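Local coordinates for exopolygalacturonase (Yersinia enterocolitica, PDB 2UVF), which hydrolyses polygalacturonic acid, the backbone of pectin, from the chain end, probably the non-reducing one, as a family 28 glycoside hydrolase, probably releasing digalacturonic acid, at residues A[393-399]-A[427-433]; A[401-407]-A[435-441]; A[458-464]-A[488-494]. All coordinates share one frame; numbering follows the deposited sequence.

Contact 1: residues A[393-399]-A[427-433]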
loop_
_atom_site.group_PDB
_atom_site.type_symbol
_atom_site.label_atom_id
_atom_site.label_comp_id
_atom_site.label_asym_id
_atom_site.label_seq_id
_atom_site.Cartn_x
_atom_site.Cartn_y
_atom_site.Cartn_z
ATOM N N VAL A 393 -6.681 -2.449 0.294
ATOM C CA VAL A 393 -5.624 -3.024 1.109
ATOM C C VAL A 393 -6.087 -3.131 2.567
ATOM O O VAL A 393 -6.367 -2.124 3.223
ATOM C CB VAL A 393 -4.331 -2.167 1.027
ATOM C CG1 VAL A 393 -3.294 -2.622 2.046
ATOM C CG2 VAL A 393 -3.729 -2.199 -0.369
ATOM N N PHE A 394 -6.144 -4.358 3.080
ATOM C CA PHE A 394 -6.499 -4.580 4.471
ATOM C C PHE A 394 -5.689 -5.706 5.101
ATOM O O PHE A 394 -5.165 -6.569 4.392
ATOM C CB PHE A 394 -8.013 -4.806 4.629
ATOM C CG PHE A 394 -8.546 -6.084 4.003
ATOM C CD1 PHE A 394 -8.869 -7.170 4.805
ATOM C CD2 PHE A 394 -8.834 -6.152 2.632
ATOM C CE1 PHE A 394 -9.417 -8.332 4.264
ATOM C CE2 PHE A 394 -9.381 -7.316 2.067
ATOM C CZ PHE A 394 -9.665 -8.408 2.883
ATOM N N ASN A 395 -5.570 -5.655 6.426
ATOM C CA ASN A 395 -4.801 -6.623 7.223
ATOM C C ASN A 395 -3.319 -6.728 6.924
ATOM O O ASN A 395 -2.673 -7.681 7.346
ATOM C CB ASN A 395 -5.446 -8.019 7.190
ATOM C CG ASN A 395 -6.829 -8.020 7.795
ATOM O OD1 ASN A 395 -7.332 -6.974 8.264
ATOM N ND2 ASN A 395 -7.485 -9.181 7.746
ATOM N N ASN A 396 -2.780 -5.741 6.223
ATOM C CA ASN A 396 -1.357 -5.726 5.869
ATOM C C ASN A 396 -0.508 -5.307 7.053
ATOM O O ASN A 396 -0.931 -4.510 7.863
ATOM C CB ASN A 396 -1.105 -4.770 4.685
ATOM C CG ASN A 396 -1.322 -5.416 3.312
ATOM O OD1 ASN A 396 -0.539 -5.194 2.383
ATOM N ND2 ASN A 396 -2.372 -6.203 3.174
ATOM N N PHE A 397 0.684 -5.873 7.170
ATOM C CA PHE A 397 1.724 -5.325 8.035
ATOM C C PHE A 397 2.742 -4.603 7.127
ATOM O O PHE A 397 3.199 -5.181 6.160
ATOM C CB PHE A 397 2.396 -6.450 8.842
ATOM C CG PHE A 397 3.607 -6.014 9.659
ATOM C CD1 PHE A 397 3.478 -5.654 11.002
ATOM C CD2 PHE A 397 4.884 -6.016 9.094
ATOM C CE1 PHE A 397 4.584 -5.278 11.744
ATOM C CE2 PHE A 397 5.994 -5.636 9.834
ATOM C CZ PHE A 397 5.843 -5.268 11.156
ATOM N N PHE A 398 3.068 -3.348 7.435
ATOM C CA PHE A 398 4.041 -2.563 6.623
ATOM C C PHE A 398 5.249 -2.171 7.467
ATOM O O PHE A 398 5.100 -1.523 8.489
ATOM C CB PHE A 398 3.426 -1.291 6.018
ATOM C CG PHE A 398 2.429 -1.540 4.930
ATOM C CD1 PHE A 398 2.833 -1.635 3.595
ATOM C CD2 PHE A 398 1.074 -1.655 5.226
ATOM C CE1 PHE A 398 1.889 -1.868 2.577
ATOM C CE2 PHE A 398 0.143 -1.869 4.228
ATOM C CZ PHE A 398 0.550 -1.980 2.904
ATOM N N ASP A 399 6.438 -2.593 7.023
ATOM C CA ASP A 399 7.734 -2.108 7.527
ATOM C C ASP A 399 8.631 -2.021 6.267
ATOM O O ASP A 399 9.195 -3.026 5.802
ATOM C CB ASP A 399 8.302 -3.083 8.585
ATOM C CG ASP A 399 9.406 -2.480 9.406
ATOM O OD1 ASP A 399 9.123 -1.533 10.166
ATOM O OD2 ASP A 399 10.566 -2.971 9.319
ATOM N N PHE A 427 -7.839 -0.130 4.848
ATOM C CA PHE A 427 -8.378 -0.349 6.189
ATOM C C PHE A 427 -7.744 -1.526 6.950
ATOM O O PHE A 427 -7.243 -2.455 6.347
ATOM C CB PHE A 427 -9.926 -0.445 6.154
ATOM C CG PHE A 427 -10.473 -1.621 5.356
ATOM C CD1 PHE A 427 -10.825 -2.811 5.997
ATOM C CD2 PHE A 427 -10.668 -1.526 3.976
ATOM C CE1 PHE A 427 -11.351 -3.908 5.284
ATOM C CE2 PHE A 427 -11.182 -2.614 3.238
ATOM C CZ PHE A 427 -11.522 -3.804 3.894
ATOM N N ASN A 428 -7.791 -1.466 8.279
ATOM C CA ASN A 428 -7.301 -2.537 9.157
ATOM C C ASN A 428 -5.842 -2.945 8.907
ATOM O O ASN A 428 -5.488 -4.128 8.974
ATOM C CB ASN A 428 -8.238 -3.764 9.123
ATOM C CG ASN A 428 -9.671 -3.430 9.545
ATOM O OD1 ASN A 428 -9.931 -2.386 10.170
ATOM N ND2 ASN A 428 -10.598 -4.316 9.217
ATOM N N ASN A 429 -5.006 -1.954 8.605
ATOM C CA ASN A 429 -3.568 -2.190 8.378
ATOM C C ASN A 429 -2.811 -1.712 9.553
ATOM O O ASN A 429 -3.268 -0.799 10.283
ATOM C CB ASN A 429 -3.061 -1.458 7.120
ATOM C CG ASN A 429 -3.787 -1.895 5.886
ATOM O OD1 ASN A 429 -3.598 -3.000 5.448
ATOM N ND2 ASN A 429 -4.664 -1.037 5.339
ATOM N N TYR A 430 -1.655 -2.343 9.751
ATOM C CA TYR A 430 -0.669 -1.838 10.710
ATOM C C TYR A 430 0.567 -1.295 9.975
ATOM O O TYR A 430 1.280 -2.040 9.320
ATOM C CB TYR A 430 -0.273 -2.952 11.659
ATOM C CG TYR A 430 0.621 -2.537 12.800
ATOM C CD1 TYR A 430 0.094 -2.008 13.966
ATOM C CD2 TYR A 430 2.007 -2.712 12.721
ATOM C CE1 TYR A 430 0.941 -1.653 15.030
ATOM C CE2 TYR A 430 2.835 -2.363 13.745
ATOM C CZ TYR A 430 2.310 -1.836 14.906
ATOM O OH TYR A 430 3.171 -1.513 15.954
ATOM N N PHE A 431 0.809 0.005 10.077
ATOM C CA PHE A 431 1.985 0.608 9.453
ATOM C C PHE A 431 3.056 0.744 10.518
ATOM O O PHE A 431 2.792 1.335 11.564
ATOM C CB PHE A 431 1.655 1.981 8.843
ATOM C CG PHE A 431 0.541 1.942 7.841
ATOM C CD1 PHE A 431 0.813 1.818 6.486
ATOM C CD2 PHE A 431 -0.790 2.040 8.254
ATOM C CE1 PHE A 431 -0.225 1.772 5.543
ATOM C CE2 PHE A 431 -1.834 2.002 7.330
ATOM C CZ PHE A 431 -1.556 1.871 5.965
ATOM N N ARG A 432 4.214 0.132 10.304
ATOM C CA ARG A 432 5.352 0.363 11.167
ATOM C C ARG A 432 6.230 1.410 10.477
ATOM O O ARG A 432 5.757 2.480 10.180
ATOM C CB ARG A 432 6.099 -0.937 11.502
ATOM C CG ARG A 432 6.916 -0.870 12.795
ATOM C CD ARG A 432 7.494 -2.233 13.163
ATOM N NE ARG A 432 8.477 -2.145 14.232
ATOM C CZ ARG A 432 9.739 -1.752 14.071
ATOM N NH1 ARG A 432 10.555 -1.700 15.124
ATOM N NH2 ARG A 432 10.189 -1.388 12.863
ATOM N N MET A 433 7.490 1.108 10.201
ATOM C CA MET A 433 8.351 2.093 9.530
ATOM C C MET A 433 8.044 2.228 8.051
ATOM O O MET A 433 7.505 1.309 7.421
ATOM C CB MET A 433 9.852 1.849 9.812
ATOM C CG MET A 433 10.125 1.905 11.297
ATOM S SD MET A 433 11.789 1.971 11.862
ATOM C CE MET A 433 12.410 3.414 11.021
HETATM O O HOH W 1 12.461 -1.777 10.804
#

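Contact 2: residues A[401-407]-A[435-441]. With NI (nickel (II) ion), chain K; ADA (alpha-D-galactopyranuronic acid), chain C; ADA (alpha-D-galactopyranuronic acid), chain B.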
loop_
_atom_site.group_PDB
_atom_site.type_symbol
_atom_site.label_atom_id
_atom_site.label_comp_id
_atom_site.label_asym_id
_atom_site.label_seq_id
_atom_site.Cartn_x
_atom_site.Cartn_y
_atom_site.Cartn_z
ATOM N N GLY A 401 11.088 0.133 3.096
ATOM C CA GLY A 401 12.227 0.988 2.831
ATOM C C GLY A 401 11.809 2.358 2.352
ATOM O O GLY A 401 12.577 3.304 2.491
ATOM N N ASP A 402 10.600 2.461 1.803
ATOM C CA ASP A 402 10.064 3.736 1.306
ATOM C C ASP A 402 8.605 3.907 1.720
ATOM O O ASP A 402 8.215 3.480 2.824
ATOM C CB ASP A 402 10.220 3.823 -0.223
ATOM C CG ASP A 402 10.437 5.245 -0.702
ATOM O OD1 ASP A 402 9.441 5.984 -0.809
ATOM O OD2 ASP A 402 11.601 5.627 -0.955
ATOM N N ASP A 403 7.792 4.532 0.862
ATOM C CA ASP A 403 6.388 4.794 1.199
ATOM C C ASP A 403 5.744 3.439 1.440
ATOM O O ASP A 403 6.128 2.467 0.800
ATOM C CB ASP A 403 5.638 5.495 0.055
ATOM C CG ASP A 403 6.184 6.888 -0.260
ATOM O OD1 ASP A 403 6.754 7.540 0.662
ATOM O OD2 ASP A 403 6.009 7.352 -1.423
ATOM N N CYS A 404 4.784 3.373 2.356
ATOM C CA CYS A 404 4.065 2.136 2.604
ATOM C C CYS A 404 3.061 1.860 1.495
ATOM O O CYS A 404 3.137 0.826 0.850
ATOM C CB CYS A 404 3.396 2.158 3.986
ATOM S SG CYS A 404 4.538 2.455 5.387
ATOM N N ILE A 405 2.090 2.751 1.318
ATOM C CA ILE A 405 1.175 2.680 0.192
ATOM C C ILE A 405 1.327 3.984 -0.585
ATOM O O ILE A 405 1.196 5.081 -0.028
ATOM C CB ILE A 405 -0.311 2.424 0.602
ATOM C CG1 ILE A 405 -0.436 1.125 1.403
ATOM C CG2 ILE A 405 -1.244 2.399 -0.637
ATOM C CD1 ILE A 405 -1.735 1.031 2.198
ATOM N N ASN A 406 1.667 3.845 -1.865
ATOM C CA ASN A 406 1.857 4.997 -2.720
ATOM C C ASN A 406 0.834 4.996 -3.845
ATOM O O ASN A 406 0.512 3.943 -4.389
ATOM C CB ASN A 406 3.269 4.971 -3.312
ATOM C CG ASN A 406 3.550 6.179 -4.169
ATOM O OD1 ASN A 406 3.352 6.159 -5.380
ATOM N ND2 ASN A 406 3.987 7.244 -3.541
ATOM N N PHE A 407 0.329 6.175 -4.190
ATOM C CA PHE A 407 -0.569 6.319 -5.360
ATOM C C PHE A 407 0.058 7.213 -6.394
ATOM O O PHE A 407 0.525 8.292 -6.078
ATOM C CB PHE A 407 -1.938 6.857 -4.960
ATOM C CG PHE A 407 -2.659 5.974 -4.000
ATOM C CD1 PHE A 407 -3.344 4.857 -4.453
ATOM C CD2 PHE A 407 -2.641 6.257 -2.629
ATOM C CE1 PHE A 407 -4.007 4.037 -3.556
ATOM C CE2 PHE A 407 -3.303 5.441 -1.732
ATOM C CZ PHE A 407 -3.978 4.317 -2.192
ATOM N N HIS A 435 8.051 5.703 4.733
ATOM C CA HIS A 435 8.169 7.128 4.481
ATOM C C HIS A 435 6.816 7.822 4.557
ATOM O O HIS A 435 6.740 9.046 4.518
ATOM C CB HIS A 435 8.805 7.384 3.101
ATOM C CG HIS A 435 10.259 7.061 3.022
ATOM N ND1 HIS A 435 10.886 6.193 3.894
ATOM C CD2 HIS A 435 11.210 7.469 2.146
ATOM C CE1 HIS A 435 12.161 6.091 3.565
ATOM N NE2 HIS A 435 12.379 6.841 2.498
ATOM N N GLY A 436 5.747 7.031 4.647
ATOM C CA GLY A 436 4.423 7.590 4.800
ATOM C C GLY A 436 3.418 6.478 4.653
ATOM O O GLY A 436 3.533 5.664 3.755
ATOM N N ALA A 437 2.450 6.429 5.552
ATOM C CA ALA A 437 1.426 5.387 5.512
ATOM C C ALA A 437 0.640 5.483 4.214
ATOM O O ALA A 437 0.548 4.510 3.458
ATOM C CB ALA A 437 0.488 5.503 6.706
ATOM N N ILE A 438 0.068 6.666 3.983
ATOM C CA ILE A 438 -0.760 6.925 2.812
ATOM C C ILE A 438 -0.139 8.082 2.056
ATOM O O ILE A 438 -0.061 9.191 2.573
ATOM C CB ILE A 438 -2.240 7.211 3.207
ATOM C CG1 ILE A 438 -2.792 6.085 4.111
ATOM C CG2 ILE A 438 -3.125 7.503 1.958
ATOM C CD1 ILE A 438 -2.889 4.715 3.442
ATOM N N VAL A 439 0.337 7.789 0.845
ATOM C CA VAL A 439 1.092 8.743 0.052
ATOM C C VAL A 439 0.436 8.962 -1.305
ATOM O O VAL A 439 0.288 8.017 -2.072
ATOM C CB VAL A 439 2.561 8.297 -0.142
ATOM C CG1 VAL A 439 3.357 9.409 -0.854
ATOM C CG2 VAL A 439 3.177 7.956 1.202
ATOM N N THR A 440 0.026 10.207 -1.572
ATOM C CA THR A 440 -0.524 10.629 -2.869
ATOM C C THR A 440 0.303 11.788 -3.478
ATOM O O THR A 440 0.202 12.896 -2.998
ATOM C CB THR A 440 -1.988 11.184 -2.719
ATOM O OG1 THR A 440 -1.945 12.437 -2.034
ATOM C CG2 THR A 440 -2.908 10.267 -1.942
ATOM N N GLY A 441 1.186 11.593 -4.452
ATOM C CA GLY A 441 2.047 10.443 -4.627
ATOM C C GLY A 441 3.327 11.070 -5.154
ATOM O O GLY A 441 4.366 10.442 -5.163
HETATM NI NI NI K . 13.411 4.300 4.118
HETATM C C1 ADA C . 9.821 7.544 -3.451
HETATM C C2 ADA C . 9.722 6.440 -4.525
HETATM C C3 ADA C . 10.502 6.949 -5.758
HETATM C C4 ADA C . 9.627 8.049 -6.384
HETATM C C5 ADA C . 9.542 9.179 -5.341
HETATM C C6 ADA C . 8.622 10.320 -5.831
HETATM O O1 ADA C . 11.192 7.919 -3.129
HETATM O O2 ADA C . 10.168 5.184 -4.069
HETATM O O3 ADA C . 10.878 5.897 -6.681
HETATM O O4 ADA C . 8.288 7.517 -6.545
HETATM O O5 ADA C . 9.093 8.683 -4.005
HETATM O O6B ADA C . 7.385 10.206 -5.632
HETATM O O6A ADA C . 9.159 11.306 -6.397
HETATM C C1 ADA B . 7.618 7.866 -7.780
HETATM C C2 ADA B . 6.172 7.343 -7.654
HETATM C C3 ADA B . 6.242 5.811 -7.502
HETATM C C4 ADA B . 6.960 5.180 -8.736
HETATM C C5 ADA B . 8.375 5.782 -8.877
HETATM C C6 ADA B . 9.262 5.319 -10.066
HETATM O O2 ADA B . 5.482 7.966 -6.553
HETATM O O3 ADA B . 4.943 5.261 -7.302
HETATM O O4 ADA B . 6.209 5.382 -9.938
HETATM O O5 ADA B . 8.322 7.242 -8.902
HETATM O O6B ADA B . 9.814 6.222 -10.731
HETATM O O6A ADA B . 9.392 4.090 -10.289
HETATM O O HOH W 2 11.865 3.262 5.656
HETATM O O HOH W 3 14.517 5.369 5.698
HETATM O O HOH W 4 15.134 5.163 2.520
#

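Contact 3: residues A[458-464]-A[488-494]. With SO4 (sulfate ion), chain E.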
loop_
_atom_site.group_PDB
_atom_site.type_symbol
_atom_site.label_atom_id
_atom_site.label_comp_id
_atom_site.label_asym_id
_atom_site.label_seq_id
_atom_site.Cartn_x
_atom_site.Cartn_y
_atom_site.Cartn_z
ATOM N N MET A 458 -0.789 3.297 13.031
ATOM C CA MET A 458 0.574 3.603 12.587
ATOM C C MET A 458 1.496 3.755 13.794
ATOM O O MET A 458 1.203 4.530 14.706
ATOM C CB MET A 458 0.611 4.903 11.782
ATOM C CG MET A 458 -0.141 4.889 10.486
ATOM S SD MET A 458 -1.936 4.919 10.684
ATOM C CE MET A 458 -2.350 5.229 8.981
ATOM N N TYR A 459 2.603 3.021 13.783
ATOM C CA TYR A 459 3.591 3.092 14.850
ATOM C C TYR A 459 4.978 3.208 14.244
ATOM O O TYR A 459 5.397 2.308 13.549
ATOM C CB TYR A 459 3.471 1.844 15.752
ATOM C CG TYR A 459 4.526 1.782 16.823
ATOM C CD1 TYR A 459 4.623 2.777 17.796
ATOM C CD2 TYR A 459 5.433 0.734 16.866
ATOM C CE1 TYR A 459 5.632 2.728 18.786
ATOM C CE2 TYR A 459 6.423 0.663 17.853
ATOM C CZ TYR A 459 6.510 1.654 18.800
ATOM O OH TYR A 459 7.507 1.587 19.744
ATOM N N LEU A 460 5.656 4.336 14.480
ATOM C CA LEU A 460 7.048 4.635 14.031
ATOM C C LEU A 460 7.182 5.078 12.572
ATOM O O LEU A 460 8.301 5.392 12.094
ATOM C CB LEU A 460 8.049 3.491 14.320
ATOM C CG LEU A 460 8.253 3.033 15.769
ATOM C CD1 LEU A 460 9.145 1.793 15.770
ATOM C CD2 LEU A 460 8.809 4.107 16.674
ATOM N N THR A 461 6.043 5.123 11.875
ATOM C CA THR A 461 5.987 5.558 10.463
ATOM C C THR A 461 6.449 7.017 10.404
ATOM O O THR A 461 6.347 7.709 11.405
ATOM C CB THR A 461 4.535 5.432 9.919
ATOM O OG1 THR A 461 3.861 4.381 10.625
ATOM C CG2 THR A 461 4.520 5.142 8.409
ATOM N N ASP A 462 6.952 7.483 9.263
ATOM C CA ASP A 462 7.417 8.870 9.161
ATOM C C ASP A 462 6.241 9.858 9.196
ATOM O O ASP A 462 6.287 10.883 9.891
ATOM C CB ASP A 462 8.260 9.096 7.888
ATOM C CG ASP A 462 9.655 8.513 7.989
ATOM O OD1 ASP A 462 9.970 7.897 9.020
ATOM O OD2 ASP A 462 10.445 8.666 7.030
ATOM N N ILE A 463 5.198 9.544 8.428
ATOM C CA ILE A 463 4.117 10.466 8.149
ATOM C C ILE A 463 2.844 9.640 8.050
ATOM O O ILE A 463 2.886 8.520 7.564
ATOM C CB ILE A 463 4.414 11.323 6.830
ATOM C CG1 ILE A 463 5.669 12.189 7.023
ATOM C CG2 ILE A 463 3.233 12.213 6.452
ATOM C CD1 ILE A 463 6.275 12.800 5.754
ATOM N N GLY A 464 1.720 10.175 8.527
ATOM C CA GLY A 464 0.419 9.533 8.292
ATOM C C GLY A 464 -0.090 9.731 6.864
ATOM O O GLY A 464 -0.236 8.788 6.101
ATOM N N ARG A 488 1.183 6.624 16.654
ATOM C CA ARG A 488 2.060 6.790 17.818
ATOM C C ARG A 488 3.513 6.836 17.374
ATOM O O ARG A 488 3.947 6.008 16.579
ATOM C CB ARG A 488 1.823 5.664 18.847
ATOM C CG ARG A 488 2.870 5.546 19.939
ATOM C CD ARG A 488 2.405 4.777 21.160
ATOM N NE ARG A 488 3.018 5.384 22.353
ATOM C CZ ARG A 488 4.063 4.870 22.998
ATOM N NH1 ARG A 488 4.581 3.712 22.598
ATOM N NH2 ARG A 488 4.587 5.500 24.040
ATOM N N ASP A 489 4.260 7.806 17.888
ATOM C CA ASP A 489 5.695 7.883 17.633
ATOM C C ASP A 489 6.028 8.067 16.146
ATOM O O ASP A 489 7.007 7.512 15.647
ATOM C CB ASP A 489 6.415 6.655 18.207
ATOM C CG ASP A 489 6.413 6.619 19.722
ATOM O OD1 ASP A 489 6.107 7.628 20.362
ATOM O OD2 ASP A 489 6.744 5.574 20.294
ATOM N N LEU A 490 5.238 8.884 15.456
ATOM C CA LEU A 490 5.542 9.247 14.089
ATOM C C LEU A 490 6.916 9.882 14.057
ATOM O O LEU A 490 7.279 10.591 14.984
ATOM C CB LEU A 490 4.486 10.200 13.528
ATOM C CG LEU A 490 3.091 9.636 13.266
ATOM C CD1 LEU A 490 2.256 10.717 12.633
ATOM C CD2 LEU A 490 3.155 8.387 12.380
ATOM N N ALA A 491 7.702 9.587 13.030
ATOM C CA ALA A 491 9.094 10.064 13.003
ATOM C C ALA A 491 9.224 11.475 12.441
ATOM O O ALA A 491 10.206 12.158 12.732
ATOM C CB ALA A 491 10.016 9.083 12.254
ATOM N N LYS A 492 8.245 11.931 11.656
ATOM C CA LYS A 492 8.335 13.285 11.098
ATOM C C LYS A 492 7.100 14.142 11.336
ATOM O O LYS A 492 7.131 15.075 12.144
ATOM C CB LYS A 492 8.643 13.269 9.592
ATOM C CG LYS A 492 9.943 12.621 9.157
ATOM C CD LYS A 492 10.139 12.917 7.643
ATOM C CE LYS A 492 11.341 12.182 7.037
ATOM N NZ LYS A 492 12.537 12.086 7.938
ATOM N N GLN A 493 6.025 13.843 10.615
ATOM C CA GLN A 493 4.853 14.704 10.596
ATOM C C GLN A 493 3.565 13.916 10.534
ATOM O O GLN A 493 3.565 12.774 10.107
ATOM C CB GLN A 493 4.933 15.595 9.375
ATOM C CG GLN A 493 6.243 16.366 9.289
ATOM C CD GLN A 493 6.361 17.086 7.991
ATOM O OE1 GLN A 493 6.745 16.504 6.981
ATOM N NE2 GLN A 493 6.012 18.347 7.996
ATOM N N VAL A 494 2.471 14.547 10.944
ATOM C CA VAL A 494 1.135 13.961 10.897
ATOM C C VAL A 494 0.552 13.997 9.473
ATOM O O VAL A 494 0.111 12.973 8.939
ATOM C CB VAL A 494 0.175 14.687 11.892
ATOM C CG1 VAL A 494 -1.224 14.169 11.770
ATOM C CG2 VAL A 494 0.682 14.585 13.343
HETATM S S SO4 E . 3.392 8.257 26.201
HETATM O O1 SO4 E . 2.730 6.993 25.851
HETATM O O2 SO4 E . 3.800 8.189 27.607
HETATM O O3 SO4 E . 4.581 8.448 25.363
HETATM O O4 SO4 E . 2.462 9.378 26.025
#

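Contact 1: residues A[393-399]-A[427-433]
Phe-394, Phe-397 and Phe-398 each lie beside an aromatic residue of 427-433, their rings pointing the same way. Phe-394 and Phe-427 have planes 1° apart but are slid past each other, so the rings barely overlap and CB of Phe-394, not its ring, covers a face of Phe-427, 3.6 Å from the ring centroid. In both, CG is wedged between the backbone N and the carbonyl carbon (chi1 67° for Phe-394), and with similar torsions the two rings come out nearly parallel. Phe-398 and Phe-431 repeat the slid arrangement on the other face, where Phe-398 CD2 lies 3.7 Å from Phe-431 CE1. Phe-397 and Tyr-430 meet rim to rim, and Tyr-94 packs on both. Flat, bulky rings suit such places because equivalent residues on adjacent coils can repeat one orientation.

Among polar side chains, Asn-429 bridges the turn. Its ND2 donates to Val-393 O (2.9 Å, 168°), which it meets from above the carbonyl plane, while its OD1 accepts from Asn-396 N at 3.0 Å. An amide suits the place, carrying donor and acceptor on one carbon. Val-393 O also takes Phe-427 N. Asn-456 OD1 receives a further bond from Asn-429 ND2, and His-372 pairs with Asn-396.

Charge enters at the far end. Asp-399 OD1 forms a salt bridge with Arg-432 NH2 (2.9 Å) and also accepts Met-433 N (3.1 Å), the two donors reaching it from opposite faces of its plane. Arg-432 NE turns instead to Glu-285, which also binds the Tyr-430 hydroxyl.

Backbone bonds such as Phe-398 N to Tyr-430 O, 2.9 Å, join the strands in parallel. Asn-395 and Asn-428 take left-handed backbone conformations at the turns. Like side chains thus line up from coil to coil, as in the parallel beta-helix of pectin-degrading enzymes.

Contact 2: residues A[401-407]-A[435-441]
Parallel strand pairing between successive coils of the beta-helix sets strand 405-407 beside strand 438-441, next to the bound digalacturonate and a nickel ion. The two short strands cross at 21°, with Phe-407 N donating to Val-439 O at 2.8 Å. Inside the helix, branched Ile-405 and Ile-438 lie side by side, and the Phe-407 ring brings its edge to CG2 of Ile-438; apolar residues suit this core, where Phe-431 and Leu-426 also pack.

The opposite face, of Asn-406 and Val-439, looks to the sugar. Val-439 lies across Asp-403, its CG1 3.4 Å from OD2, and that carboxylate oxygen accepts a weak bond from Asn-406 ND2. A chi1 of -178° swings the Asn-406 amide out, and its OD1 meets the sugar, where O3 of one galacturonate donates at 2.7 Å. The other unit gives its O1 to Asp-402 OD2 at 3.2 Å. Before the strands, Asp-402 CA sits over the centre of the His-435 ring, 3.7 Å from its centroid, and His-435 N donates to Asp-402 O.

Gly-401 O coordinates nickel at 2.1 Å, with Asp-376 and waters. Carboxylate and amide oxygens thus accept sugar hydroxyls, consistent with a pocket for galacturonate.

Contact 3: residues A[458-464]-A[488-494]
Asp-462 O accepts two successive backbone N-H groups, those of Lys-492 (2.8 Å) and Gln-493 (3.1 Å), the first lying in the carbonyl plane on a lone pair. One oxygen thus serves two residues of the next coil of the parallel beta-helix, just before both segments turn a corner, at Gly-464 and Val-494. Thr-461 O takes Ala-491 N at 2.8 Å, and Leu-490 reaches back with CD2 to within 3.4 Å of the same oxygen. Leu-460 and Asp-489, earlier in the segments, have positive phi.

Side chains run alongside one another. Asp-462 OD2 lies beside Lys-492 CE, with Lys-492 NZ 4.1 Å away, the charges near but too far apart for a salt bridge; a long side chain suits this exposed position. The Ile-463 side chain lies parallel to that of Gln-493, whose amide is bound by Glu-540.

Tyr-459 and Arg-488 also point the same way, ring and guanidinium planes 2° apart, but without stacking. Carried alongside the tyrosine ring by chi1 of 167°, Arg-488 CG lies 3.9 Å from Tyr-459 CD1. A sulfate, probably from the crystallisation liquor, receives two bonds from Arg-488 NH2, to O1 at 3.0 Å and O3 at 3.2 Å.

Following the chain, 393-399 opens contact 1 and 401-407 opens contact 2 before either is closed. Segment 427-433 then closes the first loop and 435-441 the second, so the two cross, each spanning one coil of the beta-helix. Contact 3 starts afterwards, at 458-464, and closes at 488-494, in series with both. Segment 427-433 pairs on its other side with the start of 458-464, where Phe-431 O meets Tyr-459 N, and 435-441 pairs with its end, where Ala-437 N meets Ile-463 O. Phe-398 and Phe-431 also pack against Cys-404 and Ile-405, joining contacts 1 and 2 through the helix interior. Contact 1 lies by the N-terminal region, contact 2 at the sugar pocket; contact 3 adds a coil.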